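Local coordinates for protein UDP-N-acetylglucosamine 2-epimerase (Listeria monocytogenes, PDB 3OT5) that probably interconverts UDP-N-acetylglucosamine and UDP-N-acetylmannosamine by inverting the sugar at C2, at residues L132-F135 and M140-H143; T126-G131 and R163-V168; K211-P216 and A292-N297; L75-I80 and L205-Q210. All coordinates share one frame; numbering follows the deposited sequence.

Interaction 1 of 4, residues L132-F135 and M140-H143; sequences LATF and MLGH
Thr-134, on the last turns of helix 125-136, meets Leu-141 near the start of strand 140-144, and these two residues account for most of the surface buried here. The touching branch of the threonine is its methyl: CG2 lies 3.8 Å from Leu-141 CB and 3.9 Å from Leu-141 CD1. The same methyl also rests on the backbone of the strand, 3.6 Å from Met-140 O. Because CG2 stands anti to the backbone N (chi1 -65° for OG1), the methyl faces the sheet, while OG1 lies beside the backbone N and bonds to Ala-130 O, one turn earlier. Threonine suits the place: its hydroxyl is satisfied within its own helix and its methyl packs like that of a small aliphatic residue. The pair belongs to the beta-alpha-beta unit of strand 117-121, helix 125-136 and strand 140-144 in the Rossmann-like N-terminal half, where the helix lies against the parallel sheet. Leu-141 points its CB toward that helix, and with CG anti to the backbone N (chi1 -178°) it brings CD1 to 4.0 Å from Thr-134 CB. Beyond this pair, the leucine also packs on Val-120 of the neighbouring strand and on Met-169 of helix 159-169.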
loop_
_atom_site.group_PDB
_atom_site.type_symbol
_atom_site.label_atom_id
_atom_site.label_comp_id
_atom_site.label_asym_id
_atom_site.label_seq_id
_atom_site.Cartn_x
_atom_site.Cartn_y
_atom_site.Cartn_z
ATOM N N LEU A 132 11.841 16.598 -9.001
ATOM C CA LEU A 132 12.486 17.487 -9.929
ATOM C C LEU A 132 12.819 18.830 -9.261
ATOM O O LEU A 132 13.905 19.387 -9.480
ATOM C CB LEU A 132 11.582 17.689 -11.134
ATOM C CG LEU A 132 12.133 18.552 -12.265
ATOM C CD1 LEU A 132 13.426 17.975 -12.838
ATOM C CD2 LEU A 132 11.073 18.658 -13.323
ATOM N N ALA A 133 11.900 19.359 -8.454
ATOM C CA ALA A 133 12.189 20.636 -7.763
ATOM C C ALA A 133 13.351 20.409 -6.787
ATOM O O ALA A 133 14.163 21.285 -6.578
ATOM C CB ALA A 133 10.960 21.175 -7.037
ATOM N N THR A 134 13.416 19.213 -6.210
ATOM C CA THR A 134 14.480 18.827 -5.288
ATOM C C THR A 134 15.832 18.848 -6.037
ATOM O O THR A 134 16.841 19.378 -5.533
ATOM C CB THR A 134 14.174 17.432 -4.656
ATOM O OG1 THR A 134 12.993 17.533 -3.846
ATOM C CG2 THR A 134 15.314 16.931 -3.801
ATOM N N PHE A 135 15.839 18.316 -7.255
ATOM C CA PHE A 135 17.046 18.317 -8.068
ATOM C C PHE A 135 17.419 19.744 -8.456
ATOM O O PHE A 135 18.594 20.138 -8.385
ATOM C CB PHE A 135 16.869 17.489 -9.327
ATOM C CG PHE A 135 17.964 17.703 -10.327
ATOM C CD1 PHE A 135 19.229 17.213 -10.095
ATOM C CD2 PHE A 135 17.724 18.390 -11.498
ATOM C CE1 PHE A 135 20.236 17.424 -11.000
ATOM C CE2 PHE A 135 18.736 18.606 -12.413
ATOM C CZ PHE A 135 19.985 18.129 -12.165
ATOM N N MET A 140 19.448 16.502 -1.705
ATOM C CA MET A 140 19.456 15.078 -1.846
ATOM C C MET A 140 18.000 14.602 -1.945
ATOM O O MET A 140 17.112 15.109 -1.247
ATOM C CB MET A 140 20.182 14.432 -0.682
ATOM C CG MET A 140 20.347 12.959 -0.858
ATOM S SD MET A 140 21.332 12.279 0.449
ATOM C CE MET A 140 21.377 10.545 -0.028
ATOM N N LEU A 141 17.768 13.659 -2.849
ATOM C CA LEU A 141 16.447 13.110 -3.098
ATOM C C LEU A 141 16.385 11.643 -2.716
ATOM O O LEU A 141 17.169 10.825 -3.199
ATOM C CB LEU A 141 16.079 13.257 -4.583
ATOM C CG LEU A 141 14.682 12.771 -4.981
ATOM C CD1 LEU A 141 13.606 13.468 -4.164
ATOM C CD2 LEU A 141 14.439 12.994 -6.471
ATOM N N GLY A 142 15.443 11.318 -1.845
ATOM C CA GLY A 142 15.245 9.954 -1.408
ATOM C C GLY A 142 13.924 9.495 -1.994
ATOM O O GLY A 142 12.928 10.232 -1.946
ATOM N N HIS A 143 13.908 8.279 -2.529
ATOM C CA HIS A 143 12.700 7.736 -3.157
ATOM C C HIS A 143 12.186 6.531 -2.386
ATOM O O HIS A 143 12.809 5.461 -2.379
ATOM C CB HIS A 143 13.033 7.439 -4.618
ATOM C CG HIS A 143 11.859 7.083 -5.472
ATOM N ND1 HIS A 143 11.980 6.316 -6.609
ATOM C CD2 HIS A 143 10.538 7.334 -5.327
ATOM C CE1 HIS A 143 10.793 6.166 -7.163
ATOM N NE2 HIS A 143 9.899 6.765 -6.399
#

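Interaction 2 of 4, residues T126-G131 and R163-V168; sequences TSFAAG and RQLTGV
Phe-128 of helix 125-136 and Leu-165 of helix 159-169 meet ring to methyl. Leu-165 CD1 sits over one face of the phenyl ring, 3.9 Å from its centroid and 29° off the normal, a CH-pi contact. The approach is displaced toward one side of the ring: CD1 lies 3.5 Å from Phe-128 CE1, and Leu-165 CB lies 3.6 Å from Phe-128 CD1. The phenylalanine reaches its partner through its first torsion, which holds CG anti to the backbone N (chi1 156°) and swings a ring whose CB starts out along the flank of the helix across to the leucine. Leu-165 answers with CG anti to its carbonyl carbon and beside the backbone N, which puts both CB and CD1 on the ring. The two helices follow strands 117-121 and 140-144 of one parallel Rossmann-type sheet and pack side by side, their local axes 9.1 Å apart and 25° from parallel. The backbones come nearest at Phe-128 and Thr-166, where the small threonine lies against the phenylalanine backbone. Its OG1 is 3.4 Å from Phe-128 CA and near the ring plane, at the edge. That hydroxyl bonds to Asn-162 O, so a polar atom can face the neighbouring helix while being satisfied within its own.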
loop_
_atom_site.group_PDB
_atom_site.type_symbol
_atom_site.label_atom_id
_atom_site.label_comp_id
_atom_site.label_asym_id
_atom_site.label_seq_id
_atom_site.Cartn_x
_atom_site.Cartn_y
_atom_site.Cartn_z
ATOM N N THR A 126 2.880 14.067 -8.283
ATOM C CA THR A 126 3.345 14.965 -7.239
ATOM C C THR A 126 4.763 14.592 -6.816
ATOM O O THR A 126 5.615 15.453 -6.693
ATOM C CB THR A 126 2.387 14.950 -6.037
ATOM O OG1 THR A 126 2.149 13.590 -5.642
ATOM C CG2 THR A 126 1.063 15.577 -6.416
ATOM N N SER A 127 5.027 13.302 -6.652
ATOM C CA SER A 127 6.358 12.841 -6.265
ATOM C C SER A 127 7.426 13.150 -7.290
ATOM O O SER A 127 8.552 13.530 -6.942
ATOM C CB SER A 127 6.346 11.348 -5.997
ATOM O OG SER A 127 5.615 11.111 -4.825
ATOM N N PHE A 128 7.094 12.951 -8.553
ATOM C CA PHE A 128 8.036 13.235 -9.614
ATOM C C PHE A 128 8.335 14.714 -9.653
ATOM O O PHE A 128 9.495 15.113 -9.706
ATOM C CB PHE A 128 7.495 12.776 -10.954
ATOM C CG PHE A 128 8.087 13.509 -12.123
ATOM C CD1 PHE A 128 9.431 13.373 -12.446
ATOM C CD2 PHE A 128 7.289 14.340 -12.908
ATOM C CE1 PHE A 128 9.961 14.041 -13.518
ATOM C CE2 PHE A 128 7.823 14.998 -13.990
ATOM C CZ PHE A 128 9.163 14.851 -14.293
ATOM N N ALA A 129 7.283 15.517 -9.604
ATOM C CA ALA A 129 7.421 16.971 -9.674
ATOM C C ALA A 129 8.245 17.528 -8.513
ATOM O O ALA A 129 9.089 18.405 -8.686
ATOM C CB ALA A 129 6.046 17.621 -9.711
ATOM N N ALA A 130 7.968 17.015 -7.330
ATOM C CA ALA A 130 8.667 17.435 -6.132
ATOM C C ALA A 130 10.114 16.964 -6.232
ATOM O O ALA A 130 11.040 17.635 -5.762
ATOM C CB ALA A 130 7.973 16.863 -4.900
ATOM N N GLY A 131 10.311 15.808 -6.856
ATOM C CA GLY A 131 11.636 15.262 -7.037
ATOM C C GLY A 131 12.454 16.170 -7.915
ATOM O O GLY A 131 13.606 16.492 -7.615
ATOM N N ARG A 163 7.857 6.891 -11.911
ATOM C CA ARG A 163 8.847 6.182 -11.108
ATOM C C ARG A 163 10.184 6.014 -11.815
ATOM O O ARG A 163 11.229 5.875 -11.150
ATOM C CB ARG A 163 8.279 4.859 -10.604
ATOM C CG ARG A 163 7.851 3.883 -11.655
ATOM C CD ARG A 163 6.826 2.960 -11.043
ATOM N NE ARG A 163 6.230 2.051 -12.003
ATOM C CZ ARG A 163 5.140 1.336 -11.750
ATOM N NH1 ARG A 163 4.517 1.466 -10.582
ATOM N NH2 ARG A 163 4.654 0.515 -12.671
ATOM N N GLN A 164 10.172 6.016 -13.149
ATOM C CA GLN A 164 11.429 5.914 -13.866
ATOM C C GLN A 164 12.151 7.258 -13.797
ATOM O O GLN A 164 13.350 7.293 -13.555
ATOM C CB GLN A 164 11.262 5.470 -15.307
ATOM C CG GLN A 164 10.936 4.007 -15.496
ATOM C CD GLN A 164 10.974 3.612 -16.967
ATOM O OE1 GLN A 164 11.798 4.116 -17.719
ATOM N NE2 GLN A 164 10.099 2.693 -17.375
ATOM N N LEU A 165 11.423 8.359 -13.981
ATOM C CA LEU A 165 12.035 9.689 -13.927
ATOM C C LEU A 165 12.544 9.960 -12.522
ATOM O O LEU A 165 13.678 10.411 -12.333
ATOM C CB LEU A 165 11.053 10.780 -14.367
ATOM C CG LEU A 165 10.629 10.713 -15.850
ATOM C CD1 LEU A 165 9.562 11.722 -16.132
ATOM C CD2 LEU A 165 11.826 10.943 -16.765
ATOM N N THR A 166 11.697 9.704 -11.536
ATOM C CA THR A 166 12.088 9.872 -10.146
ATOM C C THR A 166 13.327 9.035 -9.886
ATOM O O THR A 166 14.250 9.479 -9.210
ATOM C CB THR A 166 10.961 9.476 -9.192
ATOM O OG1 THR A 166 9.883 10.409 -9.344
ATOM C CG2 THR A 166 11.454 9.489 -7.746
ATOM N N GLY A 167 13.355 7.834 -10.467
ATOM C CA GLY A 167 14.490 6.938 -10.329
ATOM C C GLY A 167 15.811 7.511 -10.830
ATOM O O GLY A 167 16.860 7.222 -10.267
ATOM N N VAL A 168 15.799 8.321 -11.878
ATOM C CA VAL A 168 17.064 8.863 -12.355
ATOM C C VAL A 168 17.500 10.020 -11.458
ATOM O O VAL A 168 18.695 10.201 -11.203
ATOM C CB VAL A 168 17.024 9.316 -13.842
ATOM C CG1 VAL A 168 16.514 8.185 -14.716
ATOM C CG2 VAL A 168 16.167 10.543 -14.014
#

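Interaction 3 of 4, residues K211-P216 and A292-N297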
loop_
_atom_site.group_PDB
_atom_site.type_symbol
_atom_site.label_atom_id
_atom_site.label_comp_id
_atom_site.label_asym_id
_atom_site.label_seq_id
_atom_site.Cartn_x
_atom_site.Cartn_y
_atom_site.Cartn_z
ATOM N N LYS A 211 -6.179 -1.152 18.974
ATOM C CA LYS A 211 -6.114 -2.103 20.081
ATOM C C LYS A 211 -7.411 -2.914 20.135
ATOM O O LYS A 211 -7.396 -4.143 20.048
ATOM C CB LYS A 211 -5.922 -1.322 21.388
ATOM C CG LYS A 211 -5.774 -2.132 22.668
ATOM C CD LYS A 211 -5.837 -1.180 23.875
ATOM C CE LYS A 211 -5.598 -1.862 25.218
ATOM N NZ LYS A 211 -4.179 -2.278 25.419
ATOM N N ASP A 212 -8.531 -2.211 20.264
ATOM C CA ASP A 212 -9.835 -2.843 20.335
ATOM C C ASP A 212 -10.811 -2.115 19.410
ATOM O O ASP A 212 -11.602 -1.282 19.849
ATOM C CB ASP A 212 -10.339 -2.839 21.781
ATOM C CG ASP A 212 -11.602 -3.654 21.961
ATOM O OD1 ASP A 212 -12.239 -4.030 20.947
ATOM O OD2 ASP A 212 -11.952 -3.926 23.122
ATOM N N TYR A 213 -10.742 -2.447 18.125
ATOM C CA TYR A 213 -11.598 -1.838 17.111
ATOM C C TYR A 213 -13.078 -2.136 17.349
ATOM O O TYR A 213 -13.446 -3.202 17.826
ATOM C CB TYR A 213 -11.155 -2.275 15.715
ATOM C CG TYR A 213 -11.980 -1.722 14.579
ATOM C CD1 TYR A 213 -11.832 -0.403 14.165
ATOM C CD2 TYR A 213 -12.872 -2.536 13.881
ATOM C CE1 TYR A 213 -12.580 0.105 13.099
ATOM C CE2 TYR A 213 -13.616 -2.044 12.807
ATOM C CZ TYR A 213 -13.471 -0.726 12.423
ATOM O OH TYR A 213 -14.208 -0.237 11.364
ATOM N N HIS A 214 -13.900 -1.177 16.944
ATOM C CA HIS A 214 -15.345 -1.166 17.141
ATOM C C HIS A 214 -16.221 -1.274 15.885
ATOM O O HIS A 214 -16.234 -0.362 15.069
ATOM C CB HIS A 214 -15.655 0.193 17.785
ATOM C CG HIS A 214 -15.046 1.348 17.032
ATOM N ND1 HIS A 214 -13.732 1.737 17.204
ATOM C CD2 HIS A 214 -15.552 2.157 16.068
ATOM C CE1 HIS A 214 -13.460 2.745 16.393
ATOM N NE2 HIS A 214 -14.548 3.020 15.693
ATOM N N HIS A 215 -16.953 -2.374 15.729
ATOM C CA HIS A 215 -17.883 -2.508 14.597
ATOM C C HIS A 215 -18.860 -3.658 14.852
ATOM O O HIS A 215 -18.428 -4.788 15.066
ATOM C CB HIS A 215 -17.176 -2.729 13.259
ATOM C CG HIS A 215 -18.071 -2.509 12.072
ATOM N ND1 HIS A 215 -19.098 -3.368 11.740
ATOM C CD2 HIS A 215 -18.088 -1.528 11.139
ATOM C CE1 HIS A 215 -19.713 -2.919 10.660
ATOM N NE2 HIS A 215 -19.115 -1.808 10.271
ATOM N N PRO A 216 -20.183 -3.376 14.798
ATOM C CA PRO A 216 -21.252 -4.361 15.057
ATOM C C PRO A 216 -21.001 -5.755 14.483
ATOM O O PRO A 216 -21.071 -6.747 15.212
ATOM C CB PRO A 216 -22.489 -3.738 14.377
ATOM C CG PRO A 216 -21.983 -2.555 13.598
ATOM C CD PRO A 216 -20.745 -2.112 14.295
ATOM N N ALA A 292 -9.585 2.870 4.081
ATOM C CA ALA A 292 -8.424 1.993 4.130
ATOM C C ALA A 292 -8.147 1.596 5.583
ATOM O O ALA A 292 -7.709 0.478 5.856
ATOM C CB ALA A 292 -7.203 2.682 3.518
ATOM N N ILE A 293 -8.430 2.517 6.506
ATOM C CA ILE A 293 -8.213 2.293 7.939
ATOM C C ILE A 293 -9.217 1.306 8.531
ATOM O O ILE A 293 -8.825 0.363 9.217
ATOM C CB ILE A 293 -8.223 3.621 8.700
ATOM C CG1 ILE A 293 -7.032 4.466 8.233
ATOM C CG2 ILE A 293 -8.138 3.383 10.197
ATOM C CD1 ILE A 293 -6.987 5.835 8.801
ATOM N N ASP A 294 -10.508 1.523 8.286
ATOM C CA ASP A 294 -11.520 0.583 8.768
ATOM C C ASP A 294 -11.218 -0.774 8.185
ATOM O O ASP A 294 -11.349 -1.805 8.854
ATOM C CB ASP A 294 -12.925 1.014 8.360
ATOM C CG ASP A 294 -13.482 2.108 9.242
ATOM O OD1 ASP A 294 -13.545 1.901 10.473
ATOM O OD2 ASP A 294 -13.922 3.142 8.702
ATOM N N PHE A 295 -10.787 -0.763 6.930
ATOM C CA PHE A 295 -10.461 -1.984 6.229
ATOM C C PHE A 295 -9.323 -2.737 6.909
ATOM O O PHE A 295 -9.394 -3.958 7.052
ATOM C CB PHE A 295 -10.109 -1.695 4.771
ATOM C CG PHE A 295 -9.956 -2.930 3.953
ATOM C CD1 PHE A 295 -11.060 -3.517 3.361
ATOM C CD2 PHE A 295 -8.721 -3.528 3.800
ATOM C CE1 PHE A 295 -10.928 -4.670 2.619
ATOM C CE2 PHE A 295 -8.583 -4.683 3.064
ATOM C CZ PHE A 295 -9.682 -5.257 2.473
ATOM N N HIS A 296 -8.267 -2.036 7.321
ATOM C CA HIS A 296 -7.174 -2.724 8.006
ATOM C C HIS A 296 -7.698 -3.428 9.259
ATOM O O HIS A 296 -7.283 -4.546 9.578
ATOM C CB HIS A 296 -6.011 -1.795 8.397
ATOM C CG HIS A 296 -5.270 -1.215 7.230
ATOM N ND1 HIS A 296 -4.665 0.023 7.274
ATOM C CD2 HIS A 296 -5.090 -1.677 5.969
ATOM C CE1 HIS A 296 -4.101 0.276 6.105
ATOM N NE2 HIS A 296 -4.351 -0.737 5.293
ATOM N N ASN A 297 -8.608 -2.762 9.963
ATOM C CA ASN A 297 -9.199 -3.318 11.177
ATOM C C ASN A 297 -10.093 -4.538 10.911
ATOM O O ASN A 297 -10.132 -5.467 11.722
ATOM C CB ASN A 297 -9.886 -2.206 11.958
ATOM C CG ASN A 297 -8.871 -1.224 12.558
ATOM O OD1 ASN A 297 -8.281 -1.488 13.614
ATOM N ND2 ASN A 297 -8.695 -0.083 11.905
HETATM O O HOH W 1 -15.024 3.466 12.989
#
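Tyr-213 carries the contact from the loop 211-216, laying a ring face on Asn-297 of helix 292-301 and turning its hydroxyl to Asp-294. Its CG is anti to the backbone N (chi1 179°), which extends the ring toward the helix. Asn-297 CB sits over the centre of that face, 3.4 Å from the centroid and 12° off the normal, and the asparagine amide stacks nearly parallel to the ring, the planes 11° apart. The amide is held by ND2, bonded to Ile-293 O at 2.7 Å and to Thr-208 O, and by OD1, bonded to Gln-210 N. The phenol reaches on to the preceding turn, where OH donates to Asp-294 OD1 at the ring edge. At 2.4 Å between Tyr-213 OH and Asp-294 OD1 this bond is very short, its exact length doubtful. The helix follows strand 284-287 of the second Rossmann-like sheet, and the contact joins it to the loop between helices 200-208 and 216-219. Next along, His-214 NE2 is 2.8 Å from a water that donates a weak bond to Asp-294 OD1, a second, indirect link to the same carboxylate. His-215 caps helix 216-219, its ND1 paired with Ile-217 N, and its ring meets Phe-298 edge to face.

Interaction 4 of 4, residues L75-I80 and L205-Q210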
loop_
_atom_site.group_PDB
_atom_site.type_symbol
_atom_site.label_atom_id
_atom_site.label_comp_id
_atom_site.label_asym_id
_atom_site.label_seq_id
_atom_site.Cartn_x
_atom_site.Cartn_y
_atom_site.Cartn_z
ATOM N N LEU A 75 -3.537 11.854 9.053
ATOM C CA LEU A 75 -2.544 12.578 9.840
ATOM C C LEU A 75 -2.926 12.611 11.317
ATOM O O LEU A 75 -2.053 12.585 12.189
ATOM C CB LEU A 75 -2.348 13.995 9.300
ATOM C CG LEU A 75 -1.780 14.076 7.879
ATOM C CD1 LEU A 75 -1.674 15.521 7.431
ATOM C CD2 LEU A 75 -0.428 13.396 7.805
ATOM N N GLU A 76 -4.227 12.665 11.594
ATOM C CA GLU A 76 -4.710 12.676 12.964
ATOM C C GLU A 76 -4.410 11.326 13.632
ATOM O O GLU A 76 -4.044 11.276 14.802
ATOM C CB GLU A 76 -6.207 12.983 12.996
ATOM C CG GLU A 76 -6.767 13.186 14.393
ATOM C CD GLU A 76 -8.231 13.555 14.381
ATOM O OE1 GLU A 76 -8.859 13.457 13.304
ATOM O OE2 GLU A 76 -8.754 13.941 15.446
ATOM N N ILE A 77 -4.552 10.237 12.881
ATOM C CA ILE A 77 -4.265 8.899 13.406
ATOM C C ILE A 77 -2.795 8.766 13.809
ATOM O O ILE A 77 -2.478 8.245 14.877
ATOM C CB ILE A 77 -4.614 7.815 12.386
ATOM C CG1 ILE A 77 -6.113 7.844 12.108
ATOM C CG2 ILE A 77 -4.227 6.443 12.907
ATOM C CD1 ILE A 77 -6.928 7.170 13.154
ATOM N N PHE A 78 -1.910 9.255 12.947
ATOM C CA PHE A 78 -0.468 9.213 13.195
ATOM C C PHE A 78 0.009 10.420 14.016
ATOM O O PHE A 78 1.199 10.536 14.319
ATOM C CB PHE A 78 0.293 9.138 11.861
ATOM C CG PHE A 78 0.148 7.818 11.150
ATOM C CD1 PHE A 78 1.157 6.866 11.219
ATOM C CD2 PHE A 78 -0.998 7.517 10.426
ATOM C CE1 PHE A 78 1.031 5.644 10.573
ATOM C CE2 PHE A 78 -1.130 6.297 9.776
ATOM C CZ PHE A 78 -0.116 5.358 9.853
ATOM N N ASP A 79 -0.921 11.302 14.384
ATOM C CA ASP A 79 -0.607 12.505 15.152
ATOM C C ASP A 79 0.536 13.250 14.462
ATOM O O ASP A 79 1.615 13.435 15.021
ATOM C CB ASP A 79 -0.245 12.147 16.596
ATOM C CG ASP A 79 -0.151 13.363 17.491
ATOM O OD1 ASP A 79 -0.283 14.494 16.981
ATOM O OD2 ASP A 79 0.042 13.185 18.713
ATOM N N ILE A 80 0.276 13.650 13.226
ATOM C CA ILE A 80 1.240 14.350 12.396
ATOM C C ILE A 80 0.726 15.719 12.028
ATOM O O ILE A 80 -0.261 15.852 11.313
ATOM C CB ILE A 80 1.506 13.583 11.084
ATOM C CG1 ILE A 80 2.286 12.301 11.364
ATOM C CG2 ILE A 80 2.303 14.437 10.117
ATOM C CD1 ILE A 80 2.596 11.483 10.118
ATOM N N LEU A 205 0.269 -0.424 9.485
ATOM C CA LEU A 205 -0.664 -1.288 10.214
ATOM C C LEU A 205 -0.462 -1.209 11.735
ATOM O O LEU A 205 -1.413 -1.381 12.507
ATOM C CB LEU A 205 -0.522 -2.740 9.741
ATOM C CG LEU A 205 -0.799 -3.013 8.245
ATOM C CD1 LEU A 205 -0.426 -4.462 7.843
ATOM C CD2 LEU A 205 -2.246 -2.715 7.881
ATOM N N LYS A 206 0.763 -0.932 12.178
ATOM C CA LYS A 206 1.012 -0.849 13.611
ATOM C C LYS A 206 0.209 0.307 14.205
ATOM O O LYS A 206 -0.162 0.273 15.367
ATOM C CB LYS A 206 2.511 -0.695 13.909
ATOM C CG LYS A 206 3.376 -1.878 13.438
ATOM C CD LYS A 206 4.861 -1.690 13.768
ATOM C CE LYS A 206 5.460 -0.471 13.054
ATOM N NZ LYS A 206 6.918 -0.333 13.301
ATOM N N THR A 207 -0.101 1.311 13.391
ATOM C CA THR A 207 -0.854 2.464 13.872
ATOM C C THR A 207 -2.329 2.469 13.471
ATOM O O THR A 207 -3.175 2.892 14.237
ATOM C CB THR A 207 -0.230 3.787 13.357
ATOM O OG1 THR A 207 1.145 3.857 13.736
ATOM C CG2 THR A 207 -0.981 4.997 13.922
ATOM N N THR A 208 -2.637 2.026 12.263
ATOM C CA THR A 208 -4.033 2.035 11.778
ATOM C C THR A 208 -4.907 0.974 12.444
ATOM O O THR A 208 -6.113 1.180 12.631
ATOM C CB THR A 208 -4.076 1.836 10.266
ATOM O OG1 THR A 208 -3.472 0.589 9.951
ATOM C CG2 THR A 208 -3.319 2.954 9.549
ATOM N N VAL A 209 -4.300 -0.163 12.783
ATOM C CA VAL A 209 -5.004 -1.246 13.463
ATOM C C VAL A 209 -5.111 -0.872 14.925
ATOM O O VAL A 209 -4.096 -0.723 15.615
ATOM C CB VAL A 209 -4.262 -2.584 13.360
ATOM C CG1 VAL A 209 -4.991 -3.644 14.177
ATOM C CG2 VAL A 209 -4.132 -3.004 11.903
ATOM N N GLN A 210 -6.344 -0.722 15.394
ATOM C CA GLN A 210 -6.606 -0.319 16.759
ATOM C C GLN A 210 -6.575 -1.472 17.745
ATOM O O GLN A 210 -6.920 -2.600 17.411
ATOM C CB GLN A 210 -7.978 0.339 16.843
ATOM C CG GLN A 210 -8.162 1.565 15.965
ATOM C CD GLN A 210 -9.526 2.211 16.173
ATOM O OE1 GLN A 210 -10.400 1.642 16.828
ATOM N NE2 GLN A 210 -9.704 3.407 15.630
#
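A Schellman motif ends helix 72-77, and the residues at that helix end pack against the end of helix 200-208. The motif closes with Ile-80 N bonded to Leu-75 O at 2.8 Å and a weak bond from Asp-79 N to Glu-76 O, Asp-79 adopting the positive phi of the C-prime position. Ile-77 points at Thr-207, and the ring of Phe-78 reaches both Thr-207 and Thr-208. Thr-207 packs on both residues of the first helix end. Its CG2 stands over the centre of the Phe-78 ring, 3.9 Å from the centroid and 10° off the normal, a CH-pi contact, while Thr-207 CB lies 3.6 Å from Phe-78 CE1. The same methyl turns to the isoleucine, with Thr-207 CG2 3.7 Å from Ile-77 CG2, the two side chains running antiparallel alongside one another. This double use follows from the first torsion of the threonine, which sets CG2 anti to the backbone N and OG1 beside it (chi1 -56°). Thr-208 adds a lighter touch: its CG2 is 4.0 Å from Phe-78 CE2, approaching the ring obliquely. With OG1 between the backbone N and the carbonyl carbon (chi1 60°), its hydroxyl is directed to His-296 of helix 292-301 and its methyl is left to the phenylalanine. A branched residue with one polar arm thus serves an apolar and a polar neighbour at once. Phe-78 also packs on Ala-44 and Leu-48 of helix 37-51. The arrangement is one of helix ends meeting where the two Rossmann-like halves of this GT-B-type epimerase fold come together.

How the interactions relate
From the N terminus, helix 72-77 opens the longest of the four loops, which interaction 4 closes at 205-210. Inside it lies the loop of interaction 2, and inside that the short loop of interaction 1, so the three are nested and none cross. Interactions 1 and 2 share helix 125-136 and touch, His-143 CG lying 3.3 Å from Thr-166 CG2; they bind neighbouring helices and a strand of the N-terminal sheet region. After interaction 4 has joined helices 72-77 and 200-208, the chain runs straight into interaction 3, which ties the following loop to helix 292-301 in the C-terminal half. These two meet at Asn-297, whose OD1 probably accepts from Gln-210 N.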